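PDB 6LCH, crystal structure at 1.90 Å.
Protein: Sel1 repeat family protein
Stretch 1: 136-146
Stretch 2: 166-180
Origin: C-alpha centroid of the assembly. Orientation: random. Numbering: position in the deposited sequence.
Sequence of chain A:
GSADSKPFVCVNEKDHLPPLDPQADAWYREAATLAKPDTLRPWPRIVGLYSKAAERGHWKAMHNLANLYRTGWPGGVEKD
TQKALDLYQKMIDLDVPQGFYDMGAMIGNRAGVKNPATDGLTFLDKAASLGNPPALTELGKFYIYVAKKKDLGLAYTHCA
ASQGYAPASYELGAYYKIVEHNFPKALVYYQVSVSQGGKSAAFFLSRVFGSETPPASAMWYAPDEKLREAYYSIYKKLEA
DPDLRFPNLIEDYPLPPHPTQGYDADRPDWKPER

Stretch 1 136-146: LTELGKFYIYV
Stretch 2, residues 166-180: APASYELGAYYKIVE

No direct hydrogen bond joins the two helices; a single ordered water does, lying 2.6 Å from Tyr145 OH and donating to Glu171 O at 2.8 Å. Helix 136-146, which begins earlier in the chain, and helix 166-178 run in nearly the same direction, 20° between their N-to-C vectors, with a closest axial approach of 10.0 Å and 377 Å² buried in total. The backbones diverge along their length: the CA of Thr137 lies 5.6 Å from the CA of Ala168, Lys141 CA is 7.9 Å from Glu171 CA, Ile144 CA is 8.5 Å from Tyr175 CA, and Tyr145 CA is 9.2 Å from Val179 CA. At the close end Thr137 meets Ala168; at the wide end the side chain of Tyr145 reaches across to Tyr175 and Val179.

Thr137 (chi1 -59°, m) points toward the second helix; its OG1, hydrogen-bonded elsewhere in the structure, packs 3.4 Å from Ala168 CB, and its CG2 lies 4.0 Å from Glu171 CG. Glu171 also points toward its partner, with chi1 -64° and chi2 -61° (m, m) and chi3 -50°. Its OE1 comes within 3.6 Å of Lys141 CG, a contact with the aliphatic part of the lysine rather than a salt bridge. Lys141 (chi1 -76°, chi2 146°, chi3 75°, chi4 165°) instead makes a long salt bridge within its own helix, NZ to Glu138 OE1 at 3.9 Å.

Farther along, Ile144 (m, t) points toward the second helix and sets CG2 3.8 Å from Tyr175 CD1, an apolar contact oblique to the ring of Tyr175 (chi1 171°, t; chi2 80°). Tyr145 leaves its backbone sideways, but with chi1 -57° (m) and chi2 -84° the end of its side chain comes nearer the partner. Its OH lies 3.6 Å from Tyr175 CA and near the plane of the Tyr175 ring, at its edge, while its CE1 meets CG2 of Val179 (chi1 180°, t) at 3.7 Å, an oblique apolar contact. This long reach covers 73 Å² of Tyr145 and places its hydroxyl at the bridging water.

Regular i to i+4 bonds support the facing residues, including Lys141 N to Thr137 O (3.0 Å), Ile144 N to Gly140 O (2.9 Å) and Tyr175 N to Glu171 O (2.8 Å). Glu171 O thus accepts from both the backbone and the water. A wider pi-type turn spans 142-146, and Tyr145 has phi/psi -105/-53°. Val179 N bonds to Tyr175 O at 2.7 Å.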

# COMPACT_ATOMS: atom_id res chain seq x y z
N LEU A 136 6.88 6.95 0.48
CA LEU A 136 6.91 7.58 1.80
C LEU A 136 6.80 6.55 2.91
O LEU A 136 7.37 6.73 3.99
CB LEU A 136 5.77 8.60 1.92
CG LEU A 136 5.79 9.87 1.08
CD1 LEU A 136 4.38 10.41 0.97
CD2 LEU A 136 6.71 10.91 1.68
N THR A 137 6.07 5.46 2.66
CA THR A 137 5.93 4.40 3.66
C THR A 137 7.23 3.63 3.85
O THR A 137 7.60 3.29 4.98
CB THR A 137 4.80 3.46 3.25
OG1 THR A 137 3.58 4.20 3.13
CG2 THR A 137 4.61 2.35 4.27
N GLU A 138 7.94 3.33 2.75
CA GLU A 138 9.21 2.63 2.87
C GLU A 138 10.24 3.49 3.60
O GLU A 138 10.98 2.99 4.45
CB GLU A 138 9.73 2.24 1.49
CG GLU A 138 11.17 1.72 1.49
CD GLU A 138 11.29 0.35 2.13
OE1 GLU A 138 10.30 -0.41 2.11
OE2 GLU A 138 12.38 0.02 2.65
N LEU A 139 10.31 4.78 3.26
CA LEU A 139 11.21 5.68 3.98
C LEU A 139 10.84 5.74 5.45
O LEU A 139 11.72 5.75 6.32
CB LEU A 139 11.16 7.07 3.35
CG LEU A 139 11.84 7.22 1.98
CD1 LEU A 139 11.43 8.54 1.33
CD2 LEU A 139 13.35 7.13 2.08
N GLY A 140 9.54 5.78 5.75
CA GLY A 140 9.11 5.72 7.13
C GLY A 140 9.63 4.49 7.85
O GLY A 140 10.05 4.57 9.00
N LYS A 141 9.63 3.34 7.17
CA LYS A 141 10.11 2.11 7.79
C LYS A 141 11.61 2.17 8.07
O LYS A 141 12.08 1.66 9.09
CB LYS A 141 9.77 0.92 6.91
CG LYS A 141 8.30 0.52 6.98
CD LYS A 141 7.78 -0.00 5.65
CE LYS A 141 8.28 -1.41 5.36
NZ LYS A 141 7.51 -2.05 4.26
N PHE A 142 12.39 2.78 7.16
CA PHE A 142 13.82 2.90 7.39
C PHE A 142 14.12 3.91 8.49
O PHE A 142 14.99 3.68 9.33
CB PHE A 142 14.52 3.31 6.09
CG PHE A 142 16.00 3.58 6.24
CD1 PHE A 142 16.91 2.54 6.18
CD2 PHE A 142 16.47 4.87 6.43
CE1 PHE A 142 18.27 2.78 6.32
CE2 PHE A 142 17.83 5.11 6.57
CZ PHE A 142 18.73 4.07 6.51
N TYR A 143 13.38 5.02 8.51
CA TYR A 143 13.67 6.09 9.46
C TYR A 143 13.23 5.74 10.87
O TYR A 143 13.91 6.09 11.84
CB TYR A 143 13.00 7.38 9.00
CG TYR A 143 13.71 8.05 7.86
CD1 TYR A 143 15.10 8.11 7.82
CD2 TYR A 143 13.01 8.63 6.82
CE1 TYR A 143 15.76 8.72 6.78
CE2 TYR A 143 13.66 9.24 5.77
CZ TYR A 143 15.04 9.29 5.76
OH TYR A 143 15.69 9.90 4.72
N ILE A 144 12.08 5.08 11.02
CA ILE A 144 11.57 4.79 12.35
C ILE A 144 12.46 3.78 13.06
O ILE A 144 12.87 3.98 14.21
CB ILE A 144 10.11 4.30 12.28
CG1 ILE A 144 9.19 5.41 11.79
CG2 ILE A 144 9.64 3.79 13.64
CD1 ILE A 144 7.85 4.90 11.30
N TYR A 145 12.80 2.68 12.38
CA TYR A 145 13.43 1.54 13.03
C TYR A 145 14.92 1.42 12.72
O TYR A 145 15.74 1.33 13.65
CB TYR A 145 12.70 0.25 12.64
CG TYR A 145 11.22 0.27 12.98
CD1 TYR A 145 10.78 -0.06 14.26
CD2 TYR A 145 10.27 0.60 12.02
CE1 TYR A 145 9.43 -0.06 14.57
CE2 TYR A 145 8.92 0.60 12.33
CZ TYR A 145 8.51 0.27 13.60
OH TYR A 145 7.17 0.28 13.92
N VAL A 146 15.30 1.41 11.44
CA VAL A 146 16.71 1.23 11.08
C VAL A 146 17.49 2.45 11.52
O VAL A 146 18.31 2.39 12.44
CB VAL A 146 16.88 0.99 9.57
CG1 VAL A 146 18.36 0.81 9.23
CG2 VAL A 146 16.08 -0.21 9.13
N ALA A 166 -3.57 2.29 2.67
CA ALA A 166 -3.77 1.45 3.84
C ALA A 166 -2.49 0.93 4.49
O ALA A 166 -2.41 0.97 5.73
CB ALA A 166 -4.70 0.28 3.48
N PRO A 167 -1.48 0.44 3.76
CA PRO A 167 -0.28 -0.08 4.44
C PRO A 167 0.45 0.95 5.27
O PRO A 167 1.21 0.57 6.16
CB PRO A 167 0.59 -0.59 3.28
CG PRO A 167 -0.37 -0.84 2.17
CD PRO A 167 -1.39 0.24 2.30
N ALA A 168 0.26 2.24 5.00
CA ALA A 168 0.86 3.26 5.85
C ALA A 168 0.14 3.35 7.19
O ALA A 168 0.77 3.49 8.24
CB ALA A 168 0.86 4.62 5.15
N SER A 169 -1.20 3.29 7.16
CA SER A 169 -1.97 3.25 8.39
C SER A 169 -1.69 1.97 9.17
O SER A 169 -1.78 1.96 10.40
CB SER A 169 -3.46 3.37 8.09
OG SER A 169 -3.79 4.69 7.67
N TYR A 170 -1.36 0.88 8.47
CA TYR A 170 -0.93 -0.34 9.15
C TYR A 170 0.37 -0.12 9.90
O TYR A 170 0.52 -0.55 11.05
CB TYR A 170 -0.78 -1.49 8.14
CG TYR A 170 -0.33 -2.80 8.76
CD1 TYR A 170 -1.26 -3.74 9.19
CD2 TYR A 170 1.02 -3.10 8.90
CE1 TYR A 170 -0.86 -4.94 9.76
CE2 TYR A 170 1.43 -4.30 9.47
CZ TYR A 170 0.48 -5.21 9.89
OH TYR A 170 0.89 -6.39 10.45
N GLU A 171 1.34 0.54 9.26
CA GLU A 171 2.60 0.86 9.92
C GLU A 171 2.39 1.80 11.10
O GLU A 171 3.18 1.78 12.05
CB GLU A 171 3.58 1.47 8.92
CG GLU A 171 4.00 0.53 7.81
CD GLU A 171 4.70 -0.72 8.32
OE1 GLU A 171 5.64 -0.59 9.14
OE2 GLU A 171 4.31 -1.83 7.90
N LEU A 172 1.35 2.62 11.04
CA LEU A 172 0.98 3.45 12.19
C LEU A 172 0.58 2.57 13.37
O LEU A 172 1.12 2.71 14.48
CB LEU A 172 -0.16 4.39 11.82
CG LEU A 172 0.21 5.66 11.09
CD1 LEU A 172 1.28 5.39 10.07
CD2 LEU A 172 -1.03 6.22 10.46
N GLY A 173 -0.39 1.69 13.15
CA GLY A 173 -0.79 0.76 14.19
C GLY A 173 0.38 -0.02 14.74
O GLY A 173 0.56 -0.13 15.96
N ALA A 174 1.21 -0.57 13.85
CA ALA A 174 2.42 -1.27 14.28
C ALA A 174 3.29 -0.38 15.15
O ALA A 174 3.77 -0.81 16.21
CB ALA A 174 3.20 -1.77 13.07
N TYR A 175 3.49 0.87 14.73
CA TYR A 175 4.32 1.78 15.51
C TYR A 175 3.78 1.98 16.91
O TYR A 175 4.50 1.82 17.90
CB TYR A 175 4.43 3.13 14.80
CG TYR A 175 5.10 4.18 15.66
CD1 TYR A 175 6.48 4.21 15.79
CD2 TYR A 175 4.35 5.12 16.35
CE1 TYR A 175 7.10 5.16 16.58
CE2 TYR A 175 4.96 6.08 17.14
CZ TYR A 175 6.33 6.09 17.25
OH TYR A 175 6.95 7.03 18.04
N TYR A 176 2.49 2.31 17.02
CA TYR A 176 1.91 2.59 18.33
C TYR A 176 1.88 1.35 19.21
O TYR A 176 2.13 1.43 20.42
CB TYR A 176 0.50 3.17 18.17
CG TYR A 176 0.54 4.65 17.94
CD1 TYR A 176 0.90 5.51 18.97
CD2 TYR A 176 0.25 5.18 16.70
CE1 TYR A 176 0.95 6.86 18.77
CE2 TYR A 176 0.30 6.55 16.49
CZ TYR A 176 0.65 7.38 17.53
OH TYR A 176 0.70 8.74 17.34
N LYS A 177 1.59 0.20 18.61
CA LYS A 177 1.58 -1.05 19.37
C LYS A 177 2.97 -1.38 19.90
O LYS A 177 3.13 -1.75 21.07
CB LYS A 177 1.06 -2.19 18.50
CG LYS A 177 1.11 -3.55 19.18
CD LYS A 177 0.64 -4.65 18.24
CE LYS A 177 1.66 -4.93 17.17
NZ LYS A 177 1.33 -6.16 16.40
N ILE A 178 3.98 -1.24 19.06
CA ILE A 178 5.31 -1.79 19.32
C ILE A 178 6.26 -0.76 19.93
O ILE A 178 6.96 -1.06 20.89
CB ILE A 178 5.87 -2.39 18.01
CG1 ILE A 178 5.04 -3.60 17.60
CG2 ILE A 178 7.31 -2.79 18.17
CD1 ILE A 178 4.93 -3.79 16.11
N VAL A 179 6.29 0.46 19.39
CA VAL A 179 7.25 1.44 19.89
C VAL A 179 6.70 2.16 21.12
O VAL A 179 7.44 2.41 22.08
CB VAL A 179 7.63 2.43 18.77
CG1 VAL A 179 8.62 3.48 19.28
CG2 VAL A 179 8.22 1.69 17.58
N GLU A 180 5.42 2.50 21.12
CA GLU A 180 4.82 3.29 22.19
C GLU A 180 3.97 2.48 23.15
O GLU A 180 3.49 3.03 24.15
CB GLU A 180 3.98 4.43 21.59
CG GLU A 180 4.77 5.36 20.69
CD GLU A 180 4.53 6.82 21.00
OE1 GLU A 180 4.77 7.23 22.16
OE2 GLU A 180 4.09 7.57 20.10
O HOH W 1 6.00 1.75 12.06